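Local atomic coordinates of DUF4848 domain-containing protein (Bacteroides thetaiotaomicron, PDB entry 4LB8), a protein that is of unknown function but is probably exported to the cell envelope, its precursor carrying a signal sequence and a lipoprotein-type motif. Residues S174-R179 with R276-D281; V181-S186 with A194-Q199; W206-T211 with G252-K257; T211-K216 with I271-R276. One frame throughout, in Å; residues are numbered along the deposited sequence.

Contacts 2 and 4 are the regular antiparallel pairings, one in each of two sheets that pack against each other: L183, F196 and V181 of contact 2 meet I271, I273 and Y213 of contact 4. Contact 2 is buried, the other three partly so; contact 4 has a largely apolar inner side but an outer side of tryptophan, histidine and a lysine-glutamate pair. Contacts 1 and 3 lie where strands run into loops and have no hydrogen bond between their two segments. Contact 1 joins a turn of the first sheet to the loop leaving the second through one valine, whereas contact 3 stacks an arginine on an asparagine at the boundary with the second subunit.

Contact 1: residues S174-R179 with R276-D281; sequences SRQKDR and RGVPYD
V278 stands with CG1 anti to its backbone N (chi1 -180°) and CG2 anti to its carbonyl carbon, which sends one methyl to S174 and the other to R179. This valine comes from the loop between strands 268-275 and 284-289 of one antiparallel sheet and fits against the beta hairpin of strands 171-175 and 179-188 of another, at the end of the sandwich they form. The turn is closed by Q176 N bonding to R179 O (2.7 Å). A branched apolar residue suits the spot because its methyls fill both directions, and it packs on V181 as well. CG1 lies 3.4 Å from S174 OG and is also touched by Q176 CG, while CG2 lies 4.0 Å from R179 CB. The polar ends look elsewhere: S174 OG bonds to Q282 O, and Q176 OE1 to Q282 NE2. G277, lacking a side chain, lets R179 CG come within 4.2 Å of G277 CA. The charge of R179 makes a cation-pi contact with Y209. R179 NH1 also donates to D178 O at 2.7 Å, with the acceptor in the guanidinium plane but the donor 57° above the carbonyl plane.

Contact 2: residues V181-S186 with A194-Q199; sequences VGLYLS and ANFTSQ
L183 CD1 sits over the middle of the F196 ring, 3.6 Å from its centroid and 9° off the normal, a CH-pi contact between side chains that lie side by side. Next to it, A194 CB meets L185 CD2 at 3.7 Å; so small a residue leaves room for both leucines. An alanine in place of F196 would probably leave L183 CD1 without the flat face it rests on and open a gap beside it. Two hydrogen-bonded pairs of the antiparallel hairpin, G182 with T197 and Y184 with N195, join the backbones. On the opposite, more polar side, the Y184 ring crosses T197 at about a right angle, its CE2 3.6 Å from T197 OG1 near the ring plane. T197 OG1 also lies 3.4 Å from G182 CA, and with the tyrosine ring takes up the space a larger residue at 182 would need. N195 ND2 bonds to N254 OD1. Strands 171-175 and 254-262 flank the hairpin, strand 268-275 packs on its apolar side, and R151 of the second subunit makes a cation-pi contact with Y184.

Contact 3: residues W206-T211 with G252-K257; sequences WSRYST and GGNVTK
R208 and N254 approach obliquely but end with their flat groups stacked, guanidinium and amide planes 16° apart. N254 ND2 lies over the centre of the guanidinium, 4.1 Å from R208 CZ, and N254 CB is 3.6 Å from R208 NE over the same face. Having CG anti to its backbone N (chi1 -162°) directs the asparagine this way, and the arginine, extended from CG to NE, reaches past G253 with its CG 3.5 Å from G253 O. The absence of a side chain at G253 matters, since a CB there would collide with R208 CG. Both segments adjoin strand 191-201 through backbone hydrogen bonds of S207 with K200 and G253 with S198. R208 NH1 forms a salt bridge with D71 OD1 and a hydrogen bond with P114 O, both of the second subunit; N254 OD1 bonds to N195 ND2. An alanine in place of R208 would probably strip N254 of its stacking partner and leave D71 of the second subunit without this opposite charge. The stack probably helps hold the guanidinium flat while NH1 serves the subunit interface.

Contact 4: residues T211-K216 with I271-R276; sequences TTYHAK and IEIWSR
H214 CB lies over one face of the W274 indole, 3.4 Å from the centroid of the five-membered ring; the flat indole suits this, giving the CH2 a broad surface to rest on. K216 CG lies in the indole plane at its edge, and Y280 meets the indole edge-to-face. The imidazole of H214 is turned 22° from the indole but slid aside, so the rings barely overlap; S275 C sits at its edge, and H214 ND1 bonds to D247 OD1. T211 CG2 lies over one face of the Y213 ring, toward the rim. W274 CG takes the crowded position between backbone N and carbonyl carbon (chi1 70°). H214, K216 and W274 project from two neighbouring antiparallel strands, where H214 with W274 and K216 with E272 are hydrogen-bonded pairs. The long lysine chain passes the indole edge, and K216 NZ forms a salt bridge to the syn side of E272 OE1 (3.2 Å); Y280 OH and R283 are their second partners. The other side is more apolar: I273 CD1 approaches A215 CB at 4.3 Å, I273 going on to pack on V181 and L183 of strand 179-188. R276 N makes a weak bond to T212 O, and R276 NH2 pairs with E250.

Contact 1: residues S174-R179 with R276-D281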
loop_
_atom_site.group_PDB
_atom_site.type_symbol
_atom_site.label_atom_id
_atom_site.label_comp_id
_atom_site.label_asym_id
_atom_site.label_seq_id
_atom_site.Cartn_x
_atom_site.Cartn_y
_atom_site.Cartn_z
ATOM N N SER A 174 -3.333 -0.364 -8.670
ATOM C CA SER A 174 -4.181 -0.168 -7.520
ATOM C C SER A 174 -4.687 -1.525 -7.086
ATOM O O SER A 174 -5.437 -2.158 -7.823
ATOM C CB SER A 174 -5.308 0.799 -7.824
ATOM O OG SER A 174 -5.927 1.210 -6.617
ATOM N N ARG A 175 -4.149 -2.050 -5.975
ATOM C CA ARG A 175 -4.615 -3.330 -5.445
ATOM C C ARG A 175 -5.488 -3.037 -4.250
ATOM O O ARG A 175 -5.019 -2.479 -3.265
ATOM C CB ARG A 175 -3.480 -4.295 -5.086
ATOM C CG ARG A 175 -4.023 -5.620 -4.505
ATOM C CD ARG A 175 -2.950 -6.564 -3.996
ATOM N NE ARG A 175 -2.704 -6.314 -2.580
ATOM C CZ ARG A 175 -1.637 -5.687 -2.110
ATOM N NH1 ARG A 175 -0.675 -5.288 -2.935
ATOM N NH2 ARG A 175 -1.502 -5.482 -0.816
ATOM N N GLN A 176 -6.756 -3.363 -4.351
ATOM C CA GLN A 176 -7.675 -3.104 -3.260
ATOM C C GLN A 176 -7.962 -4.418 -2.514
ATOM O O GLN A 176 -7.247 -5.388 -2.703
ATOM C CB GLN A 176 -8.942 -2.392 -3.792
ATOM C CG GLN A 176 -8.653 -0.986 -4.347
ATOM C CD GLN A 176 -8.070 -0.034 -3.310
ATOM O OE1 GLN A 176 -7.004 0.548 -3.519
ATOM N NE2 GLN A 176 -8.736 0.125 -2.153
ATOM N N LYS A 177 -8.957 -4.435 -1.631
ATOM C CA LYS A 177 -9.235 -5.596 -0.798
ATOM C C LYS A 177 -9.632 -6.861 -1.616
ATOM O O LYS A 177 -9.227 -7.960 -1.238
ATOM C CB LYS A 177 -10.274 -5.251 0.296
ATOM C CG LYS A 177 -11.722 -5.224 -0.118
ATOM C CD LYS A 177 -12.558 -6.087 0.816
ATOM C CE LYS A 177 -13.925 -6.395 0.254
ATOM N NZ LYS A 177 -14.786 -5.187 0.199
ATOM N N ASP A 178 -10.390 -6.713 -2.720
ATOM C CA ASP A 178 -10.793 -7.874 -3.504
ATOM C C ASP A 178 -10.794 -7.601 -5.018
ATOM O O ASP A 178 -11.213 -8.471 -5.781
ATOM C CB ASP A 178 -12.139 -8.444 -3.025
ATOM C CG ASP A 178 -13.356 -7.558 -3.172
ATOM O OD1 ASP A 178 -13.236 -6.474 -3.781
ATOM O OD2 ASP A 178 -14.441 -7.966 -2.710
ATOM N N ARG A 179 -10.242 -6.432 -5.446
ATOM C CA ARG A 179 -10.059 -6.026 -6.842
ATOM C C ARG A 179 -8.663 -5.382 -7.053
ATOM O O ARG A 179 -8.218 -4.621 -6.198
ATOM C CB ARG A 179 -11.157 -5.043 -7.289
ATOM C CG ARG A 179 -12.600 -5.539 -7.218
ATOM C CD ARG A 179 -12.914 -6.653 -8.195
ATOM N NE ARG A 179 -14.297 -7.114 -8.080
ATOM C CZ ARG A 179 -14.708 -8.079 -7.260
ATOM N NH1 ARG A 179 -13.843 -8.695 -6.461
ATOM N NH2 ARG A 179 -15.985 -8.426 -7.219
ATOM N N ARG A 276 -13.852 -0.595 -13.357
ATOM C CA ARG A 276 -15.222 -0.688 -12.853
ATOM C C ARG A 276 -15.204 -1.080 -11.351
ATOM O O ARG A 276 -15.964 -0.525 -10.564
ATOM C CB ARG A 276 -15.999 -1.715 -13.674
ATOM C CG ARG A 276 -17.509 -1.705 -13.458
ATOM C CD ARG A 276 -18.189 -2.662 -14.411
ATOM N NE ARG A 276 -17.627 -4.015 -14.318
ATOM C CZ ARG A 276 -17.893 -4.998 -15.173
ATOM N NH1 ARG A 276 -18.722 -4.798 -16.188
ATOM N NH2 ARG A 276 -17.340 -6.197 -15.009
ATOM N N GLY A 277 -14.287 -1.980 -10.977
ATOM C CA GLY A 277 -14.114 -2.445 -9.603
ATOM C C GLY A 277 -13.262 -1.567 -8.706
ATOM O O GLY A 277 -13.452 -1.603 -7.491
ATOM N N VAL A 278 -12.279 -0.813 -9.273
ATOM C CA VAL A 278 -11.370 0.062 -8.515
ATOM C C VAL A 278 -11.806 1.511 -8.765
ATOM O O VAL A 278 -11.700 1.982 -9.881
ATOM C CB VAL A 278 -9.857 -0.196 -8.781
ATOM C CG1 VAL A 278 -8.990 0.742 -7.960
ATOM C CG2 VAL A 278 -9.482 -1.638 -8.455
ATOM N N PRO A 279 -12.368 2.213 -7.758
ATOM C CA PRO A 279 -12.926 3.567 -8.012
ATOM C C PRO A 279 -11.875 4.634 -8.298
ATOM O O PRO A 279 -10.757 4.516 -7.824
ATOM C CB PRO A 279 -13.677 3.884 -6.707
ATOM C CG PRO A 279 -13.010 3.040 -5.685
ATOM C CD PRO A 279 -12.630 1.775 -6.368
ATOM N N TYR A 280 -12.254 5.693 -9.023
ATOM C CA TYR A 280 -11.386 6.807 -9.442
ATOM C C TYR A 280 -10.538 7.338 -8.269
ATOM O O TYR A 280 -9.337 7.532 -8.418
ATOM C CB TYR A 280 -12.231 7.931 -10.089
ATOM C CG TYR A 280 -11.466 9.198 -10.412
ATOM C CD1 TYR A 280 -10.687 9.294 -11.562
ATOM C CD2 TYR A 280 -11.552 10.314 -9.588
ATOM C CE1 TYR A 280 -9.989 10.465 -11.868
ATOM C CE2 TYR A 280 -10.874 11.494 -9.891
ATOM C CZ TYR A 280 -10.090 11.564 -11.029
ATOM O OH TYR A 280 -9.403 12.725 -11.293
ATOM N N ASP A 281 -11.142 7.502 -7.100
ATOM C CA ASP A 281 -10.484 7.942 -5.866
ATOM C C ASP A 281 -9.228 7.104 -5.569
ATOM O O ASP A 281 -8.199 7.633 -5.125
ATOM C CB ASP A 281 -11.518 7.807 -4.725
ATOM C CG ASP A 281 -10.998 7.847 -3.322
ATOM O OD1 ASP A 281 -10.780 8.961 -2.808
ATOM O OD2 ASP A 281 -10.893 6.765 -2.699
#

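Contact 2: residues V181-S186 with A194-Q199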
loop_
_atom_site.group_PDB
_atom_site.type_symbol
_atom_site.label_atom_id
_atom_site.label_comp_id
_atom_site.label_asym_id
_atom_site.label_seq_id
_atom_site.Cartn_x
_atom_site.Cartn_y
_atom_site.Cartn_z
ATOM N N VAL A 181 -6.015 -3.547 -10.341
ATOM C CA VAL A 181 -5.930 -3.007 -11.699
ATOM C C VAL A 181 -4.486 -2.499 -11.950
ATOM O O VAL A 181 -3.838 -1.981 -11.053
ATOM C CB VAL A 181 -7.036 -1.956 -12.023
ATOM C CG1 VAL A 181 -6.853 -0.664 -11.242
ATOM C CG2 VAL A 181 -7.150 -1.703 -13.530
ATOM N N GLY A 182 -3.999 -2.693 -13.158
ATOM C CA GLY A 182 -2.678 -2.238 -13.558
ATOM C C GLY A 182 -2.597 -1.779 -15.002
ATOM O O GLY A 182 -3.403 -2.183 -15.841
ATOM N N LEU A 183 -1.626 -0.895 -15.268
ATOM C CA LEU A 183 -1.246 -0.394 -16.578
ATOM C C LEU A 183 0.290 -0.379 -16.616
ATOM O O LEU A 183 0.935 0.402 -15.901
ATOM C CB LEU A 183 -1.857 0.977 -16.901
ATOM C CG LEU A 183 -1.544 1.561 -18.300
ATOM C CD1 LEU A 183 -1.897 0.611 -19.410
ATOM C CD2 LEU A 183 -2.238 2.889 -18.481
ATOM N N TYR A 184 0.854 -1.310 -17.408
ATOM C CA TYR A 184 2.279 -1.532 -17.556
ATOM C C TYR A 184 2.686 -1.147 -18.969
ATOM O O TYR A 184 2.050 -1.590 -19.925
ATOM C CB TYR A 184 2.638 -3.003 -17.187
ATOM C CG TYR A 184 2.259 -3.301 -15.748
ATOM C CD1 TYR A 184 3.130 -2.998 -14.700
ATOM C CD2 TYR A 184 0.970 -3.737 -15.418
ATOM C CE1 TYR A 184 2.739 -3.135 -13.363
ATOM C CE2 TYR A 184 0.570 -3.875 -14.084
ATOM C CZ TYR A 184 1.460 -3.578 -13.062
ATOM O OH TYR A 184 1.099 -3.751 -11.749
ATOM N N LEU A 185 3.721 -0.278 -19.089
ATOM C CA LEU A 185 4.250 0.213 -20.364
ATOM C C LEU A 185 5.679 -0.203 -20.602
ATOM O O LEU A 185 6.501 -0.199 -19.677
ATOM C CB LEU A 185 4.168 1.748 -20.470
ATOM C CG LEU A 185 2.787 2.401 -20.341
ATOM C CD1 LEU A 185 2.920 3.888 -20.488
ATOM C CD2 LEU A 185 1.764 1.817 -21.338
ATOM N N SER A 186 5.981 -0.532 -21.864
ATOM C CA SER A 186 7.313 -0.912 -22.346
ATOM C C SER A 186 7.452 -0.410 -23.782
ATOM O O SER A 186 6.452 0.004 -24.364
ATOM C CB SER A 186 7.562 -2.419 -22.221
ATOM O OG SER A 186 6.696 -3.233 -22.998
ATOM N N ALA A 194 1.327 -1.787 -24.175
ATOM C CA ALA A 194 0.605 -1.600 -22.922
ATOM C C ALA A 194 -0.006 -2.906 -22.492
ATOM O O ALA A 194 -0.470 -3.680 -23.339
ATOM C CB ALA A 194 -0.489 -0.548 -23.079
ATOM N N ASN A 195 -0.002 -3.145 -21.191
ATOM C CA ASN A 195 -0.617 -4.293 -20.560
ATOM C C ASN A 195 -1.598 -3.764 -19.490
ATOM O O ASN A 195 -1.194 -3.065 -18.563
ATOM C CB ASN A 195 0.447 -5.251 -19.976
ATOM C CG ASN A 195 -0.035 -6.616 -19.497
ATOM O OD1 ASN A 195 0.675 -7.312 -18.771
ATOM N ND2 ASN A 195 -1.237 -7.042 -19.852
ATOM N N PHE A 196 -2.903 -3.977 -19.734
ATOM C CA PHE A 196 -4.018 -3.635 -18.852
ATOM C C PHE A 196 -4.362 -4.905 -18.136
ATOM O O PHE A 196 -4.591 -5.923 -18.794
ATOM C CB PHE A 196 -5.218 -3.091 -19.632
ATOM C CG PHE A 196 -5.069 -1.749 -20.305
ATOM C CD1 PHE A 196 -4.521 -1.648 -21.578
ATOM C CD2 PHE A 196 -5.575 -0.597 -19.714
ATOM C CE1 PHE A 196 -4.428 -0.409 -22.226
ATOM C CE2 PHE A 196 -5.486 0.649 -20.371
ATOM C CZ PHE A 196 -4.918 0.730 -21.625
ATOM N N THR A 197 -4.333 -4.879 -16.793
ATOM C CA THR A 197 -4.560 -6.076 -15.974
ATOM C C THR A 197 -5.644 -5.875 -14.892
ATOM O O THR A 197 -5.831 -4.768 -14.382
ATOM C CB THR A 197 -3.239 -6.546 -15.308
ATOM O OG1 THR A 197 -2.627 -5.446 -14.641
ATOM C CG2 THR A 197 -2.251 -7.165 -16.294
ATOM N N SER A 198 -6.352 -6.963 -14.553
ATOM C CA SER A 198 -7.365 -6.928 -13.523
ATOM C C SER A 198 -7.577 -8.302 -12.944
ATOM O O SER A 198 -7.658 -9.307 -13.673
ATOM C CB SER A 198 -8.682 -6.346 -14.031
ATOM O OG SER A 198 -9.485 -7.303 -14.703
ATOM N N GLN A 199 -7.681 -8.334 -11.616
ATOM C CA GLN A 199 -7.905 -9.547 -10.851
ATOM C C GLN A 199 -8.943 -9.313 -9.757
ATOM O O GLN A 199 -9.153 -8.176 -9.334
ATOM C CB GLN A 199 -6.590 -10.045 -10.239
ATOM C CG GLN A 199 -5.558 -10.516 -11.258
ATOM C CD GLN A 199 -4.407 -11.218 -10.581
ATOM O OE1 GLN A 199 -3.721 -10.659 -9.725
ATOM N NE2 GLN A 199 -4.194 -12.477 -10.917
#

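Contact 3: residues W206-T211 with G252-K257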
loop_
_atom_site.group_PDB
_atom_site.type_symbol
_atom_site.label_atom_id
_atom_site.label_comp_id
_atom_site.label_asym_id
_atom_site.label_seq_id
_atom_site.Cartn_x
_atom_site.Cartn_y
_atom_site.Cartn_z
ATOM N N TRP A 206 -6.193 -14.727 -5.884
ATOM C CA TRP A 206 -6.373 -13.835 -7.027
ATOM C C TRP A 206 -6.322 -14.590 -8.347
ATOM O O TRP A 206 -5.449 -15.425 -8.585
ATOM C CB TRP A 206 -5.332 -12.716 -7.013
ATOM C CG TRP A 206 -5.415 -11.869 -5.784
ATOM C CD1 TRP A 206 -4.743 -12.055 -4.613
ATOM C CD2 TRP A 206 -6.194 -10.679 -5.617
ATOM N NE1 TRP A 206 -5.070 -11.062 -3.713
ATOM C CE2 TRP A 206 -5.958 -10.203 -4.304
ATOM C CE3 TRP A 206 -7.073 -9.967 -6.447
ATOM C CZ2 TRP A 206 -6.596 -9.064 -3.789
ATOM C CZ3 TRP A 206 -7.684 -8.824 -5.946
ATOM C CH2 TRP A 206 -7.445 -8.384 -4.632
ATOM N N SER A 207 -7.269 -14.257 -9.205
ATOM C CA SER A 207 -7.496 -14.829 -10.514
ATOM C C SER A 207 -8.002 -13.718 -11.421
ATOM O O SER A 207 -8.560 -12.749 -10.927
ATOM C CB SER A 207 -8.510 -15.955 -10.377
ATOM O OG SER A 207 -8.993 -16.449 -11.608
ATOM N N ARG A 208 -7.790 -13.829 -12.731
ATOM C CA ARG A 208 -8.232 -12.817 -13.691
ATOM C C ARG A 208 -9.758 -12.826 -13.899
ATOM O O ARG A 208 -10.401 -13.880 -13.832
ATOM C CB ARG A 208 -7.517 -13.015 -15.037
ATOM C CG ARG A 208 -6.293 -12.145 -15.147
ATOM C CD ARG A 208 -5.380 -12.579 -16.248
ATOM N NE ARG A 208 -3.994 -12.246 -15.914
ATOM C CZ ARG A 208 -2.963 -13.071 -16.074
ATOM N NH1 ARG A 208 -3.151 -14.298 -16.541
ATOM N NH2 ARG A 208 -1.743 -12.683 -15.749
ATOM N N TYR A 209 -10.327 -11.642 -14.156
ATOM C CA TYR A 209 -11.763 -11.469 -14.400
ATOM C C TYR A 209 -11.971 -10.287 -15.353
ATOM O O TYR A 209 -11.139 -9.380 -15.381
ATOM C CB TYR A 209 -12.527 -11.279 -13.065
ATOM C CG TYR A 209 -12.619 -9.842 -12.579
ATOM C CD1 TYR A 209 -11.483 -9.146 -12.159
ATOM C CD2 TYR A 209 -13.843 -9.178 -12.539
ATOM C CE1 TYR A 209 -11.562 -7.814 -11.739
ATOM C CE2 TYR A 209 -13.931 -7.844 -12.134
ATOM C CZ TYR A 209 -12.788 -7.166 -11.730
ATOM O OH TYR A 209 -12.879 -5.850 -11.326
ATOM N N SER A 210 -13.074 -10.273 -16.094
ATOM C CA SER A 210 -13.378 -9.192 -17.034
ATOM C C SER A 210 -13.784 -7.892 -16.336
ATOM O O SER A 210 -14.506 -7.949 -15.352
ATOM C CB SER A 210 -14.485 -9.620 -17.988
ATOM O OG SER A 210 -14.078 -10.723 -18.783
ATOM N N THR A 211 -13.335 -6.724 -16.852
ATOM C CA THR A 211 -13.687 -5.395 -16.312
ATOM C C THR A 211 -13.635 -4.311 -17.415
ATOM O O THR A 211 -13.268 -4.594 -18.562
ATOM C CB THR A 211 -12.762 -5.015 -15.114
ATOM O OG1 THR A 211 -13.377 -3.976 -14.349
ATOM C CG2 THR A 211 -11.380 -4.543 -15.549
ATOM N N GLY A 252 -11.036 -8.686 -20.880
ATOM C CA GLY A 252 -10.458 -9.632 -19.928
ATOM C C GLY A 252 -9.487 -8.998 -18.949
ATOM O O GLY A 252 -9.253 -7.783 -18.994
ATOM N N GLY A 253 -8.921 -9.829 -18.073
ATOM C CA GLY A 253 -7.987 -9.382 -17.050
ATOM C C GLY A 253 -6.544 -9.298 -17.499
ATOM O O GLY A 253 -5.665 -9.010 -16.683
ATOM N N ASN A 254 -6.278 -9.589 -18.783
ATOM C CA ASN A 254 -4.933 -9.499 -19.350
ATOM C C ASN A 254 -5.009 -8.996 -20.795
ATOM O O ASN A 254 -4.927 -9.775 -21.738
ATOM C CB ASN A 254 -4.161 -10.826 -19.252
ATOM C CG ASN A 254 -2.663 -10.649 -19.413
ATOM O OD1 ASN A 254 -2.097 -9.565 -19.203
ATOM N ND2 ASN A 254 -1.986 -11.710 -19.797
ATOM N N VAL A 255 -5.130 -7.686 -20.961
ATOM C CA VAL A 255 -5.236 -7.086 -22.287
ATOM C C VAL A 255 -3.890 -6.545 -22.740
ATOM O O VAL A 255 -3.255 -5.802 -21.999
ATOM C CB VAL A 255 -6.314 -5.983 -22.256
ATOM C CG1 VAL A 255 -6.408 -5.236 -23.582
ATOM C CG2 VAL A 255 -7.661 -6.572 -21.854
ATOM N N THR A 256 -3.448 -6.912 -23.951
ATOM C CA THR A 256 -2.190 -6.367 -24.477
ATOM C C THR A 256 -2.509 -5.493 -25.679
ATOM O O THR A 256 -3.338 -5.843 -26.520
ATOM C CB THR A 256 -1.153 -7.433 -24.768
ATOM O OG1 THR A 256 -1.569 -8.228 -25.880
ATOM C CG2 THR A 256 -0.819 -8.284 -23.539
ATOM N N LYS A 257 -1.899 -4.318 -25.719
ATOM C CA LYS A 257 -2.155 -3.340 -26.773
ATOM C C LYS A 257 -0.903 -2.597 -27.206
ATOM O O LYS A 257 -0.017 -2.346 -26.406
ATOM C CB LYS A 257 -3.164 -2.272 -26.247
ATOM C CG LYS A 257 -4.615 -2.704 -26.093
ATOM C CD LYS A 257 -5.445 -2.390 -27.341
ATOM C CE LYS A 257 -6.912 -2.640 -27.106
ATOM N NZ LYS A 257 -7.612 -3.139 -28.319
#

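Contact 4: residues T211-K216 with I271-R276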
loop_
_atom_site.group_PDB
_atom_site.type_symbol
_atom_site.label_atom_id
_atom_site.label_comp_id
_atom_site.label_asym_id
_atom_site.label_seq_id
_atom_site.Cartn_x
_atom_site.Cartn_y
_atom_site.Cartn_z
ATOM N N THR A 211 -13.335 -6.724 -16.852
ATOM C CA THR A 211 -13.687 -5.395 -16.312
ATOM C C THR A 211 -13.635 -4.311 -17.415
ATOM O O THR A 211 -13.268 -4.594 -18.562
ATOM C CB THR A 211 -12.762 -5.015 -15.114
ATOM O OG1 THR A 211 -13.377 -3.976 -14.349
ATOM C CG2 THR A 211 -11.380 -4.543 -15.549
ATOM N N THR A 212 -13.997 -3.074 -17.056
ATOM C CA THR A 212 -13.898 -1.898 -17.913
ATOM C C THR A 212 -12.714 -1.100 -17.378
ATOM O O THR A 212 -12.671 -0.867 -16.176
ATOM C CB THR A 212 -15.220 -1.113 -17.905
ATOM O OG1 THR A 212 -16.171 -1.825 -18.701
ATOM C CG2 THR A 212 -15.070 0.291 -18.457
ATOM N N TYR A 213 -11.741 -0.726 -18.241
ATOM C CA TYR A 213 -10.573 0.051 -17.811
ATOM C C TYR A 213 -10.768 1.519 -18.116
ATOM O O TYR A 213 -11.442 1.890 -19.087
ATOM C CB TYR A 213 -9.266 -0.438 -18.439
ATOM C CG TYR A 213 -8.986 -1.897 -18.189
ATOM C CD1 TYR A 213 -9.430 -2.876 -19.077
ATOM C CD2 TYR A 213 -8.256 -2.303 -17.083
ATOM C CE1 TYR A 213 -9.167 -4.223 -18.852
ATOM C CE2 TYR A 213 -7.989 -3.645 -16.850
ATOM C CZ TYR A 213 -8.448 -4.604 -17.735
ATOM O OH TYR A 213 -8.188 -5.927 -17.485
ATOM N N HIS A 214 -10.164 2.347 -17.253
ATOM C CA HIS A 214 -10.212 3.803 -17.253
ATOM C C HIS A 214 -8.822 4.365 -16.980
ATOM O O HIS A 214 -8.201 4.075 -15.958
ATOM C CB HIS A 214 -11.207 4.307 -16.205
ATOM C CG HIS A 214 -12.604 3.795 -16.366
ATOM N ND1 HIS A 214 -13.416 4.218 -17.410
ATOM C CD2 HIS A 214 -13.299 2.930 -15.594
ATOM C CE1 HIS A 214 -14.559 3.579 -17.251
ATOM N NE2 HIS A 214 -14.549 2.816 -16.155
ATOM N N ALA A 215 -8.331 5.147 -17.933
ATOM C CA ALA A 215 -7.022 5.753 -17.841
ATOM C C ALA A 215 -7.088 7.215 -18.212
ATOM O O ALA A 215 -7.997 7.648 -18.930
ATOM C CB ALA A 215 -6.041 5.018 -18.750
ATOM N N LYS A 216 -6.139 7.966 -17.661
ATOM C CA LYS A 216 -5.853 9.374 -17.871
ATOM C C LYS A 216 -4.365 9.454 -18.232
ATOM O O LYS A 216 -3.488 9.160 -17.414
ATOM C CB LYS A 216 -6.206 10.191 -16.621
ATOM C CG LYS A 216 -7.620 10.759 -16.636
ATOM C CD LYS A 216 -8.017 11.367 -15.277
ATOM C CE LYS A 216 -7.479 12.772 -15.042
ATOM N NZ LYS A 216 -7.371 13.101 -13.589
ATOM N N ILE A 271 0.637 8.623 -16.188
ATOM C CA ILE A 271 -0.512 7.744 -16.421
ATOM C C ILE A 271 -1.222 7.512 -15.075
ATOM O O ILE A 271 -0.574 7.481 -14.009
ATOM C CB ILE A 271 -0.186 6.408 -17.132
ATOM C CG1 ILE A 271 0.943 5.623 -16.396
ATOM C CG2 ILE A 271 0.115 6.655 -18.623
ATOM C CD1 ILE A 271 0.977 4.084 -16.593
ATOM N N GLU A 272 -2.557 7.397 -15.148
ATOM C CA GLU A 272 -3.478 7.094 -14.053
ATOM C C GLU A 272 -4.401 5.980 -14.527
ATOM O O GLU A 272 -4.917 6.062 -15.652
ATOM C CB GLU A 272 -4.295 8.328 -13.641
ATOM C CG GLU A 272 -3.480 9.446 -13.029
ATOM C CD GLU A 272 -4.225 10.760 -12.993
ATOM O OE1 GLU A 272 -5.436 10.742 -12.681
ATOM O OE2 GLU A 272 -3.609 11.805 -13.294
ATOM N N ILE A 273 -4.600 4.938 -13.680
ATOM C CA ILE A 273 -5.411 3.758 -14.000
ATOM C C ILE A 273 -6.382 3.425 -12.865
ATOM O O ILE A 273 -5.987 3.372 -11.691
ATOM C CB ILE A 273 -4.479 2.528 -14.335
ATOM C CG1 ILE A 273 -5.234 1.286 -14.891
ATOM C CG2 ILE A 273 -3.588 2.129 -13.156
ATOM C CD1 ILE A 273 -5.810 1.396 -16.381
ATOM N N TRP A 274 -7.643 3.148 -13.241
ATOM C CA TRP A 274 -8.703 2.634 -12.372
ATOM C C TRP A 274 -9.622 1.733 -13.238
ATOM O O TRP A 274 -9.314 1.518 -14.407
ATOM C CB TRP A 274 -9.451 3.731 -11.583
ATOM C CG TRP A 274 -10.340 4.638 -12.392
ATOM C CD1 TRP A 274 -11.700 4.586 -12.482
ATOM C CD2 TRP A 274 -9.930 5.784 -13.155
ATOM N NE1 TRP A 274 -12.160 5.583 -13.314
ATOM C CE2 TRP A 274 -11.098 6.351 -13.720
ATOM C CE3 TRP A 274 -8.679 6.379 -13.439
ATOM C CZ2 TRP A 274 -11.053 7.457 -14.581
ATOM C CZ3 TRP A 274 -8.647 7.509 -14.251
ATOM C CH2 TRP A 274 -9.821 8.029 -14.816
ATOM N N SER A 275 -10.660 1.107 -12.647
ATOM C CA SER A 275 -11.537 0.194 -13.400
ATOM C C SER A 275 -12.955 0.283 -12.874
ATOM O O SER A 275 -13.238 1.147 -12.045
ATOM C CB SER A 275 -11.018 -1.252 -13.327
ATOM O OG SER A 275 -11.161 -1.855 -12.049
ATOM N N ARG A 276 -13.852 -0.595 -13.357
ATOM C CA ARG A 276 -15.222 -0.688 -12.853
ATOM C C ARG A 276 -15.204 -1.080 -11.351
ATOM O O ARG A 276 -15.964 -0.525 -10.564
ATOM C CB ARG A 276 -15.999 -1.715 -13.674
ATOM C CG ARG A 276 -17.509 -1.705 -13.458
ATOM C CD ARG A 276 -18.189 -2.662 -14.411
ATOM N NE ARG A 276 -17.627 -4.015 -14.318
ATOM C CZ ARG A 276 -17.893 -4.998 -15.173
ATOM N NH1 ARG A 276 -18.722 -4.798 -16.188
ATOM N NH2 ARG A 276 -17.340 -6.197 -15.009
#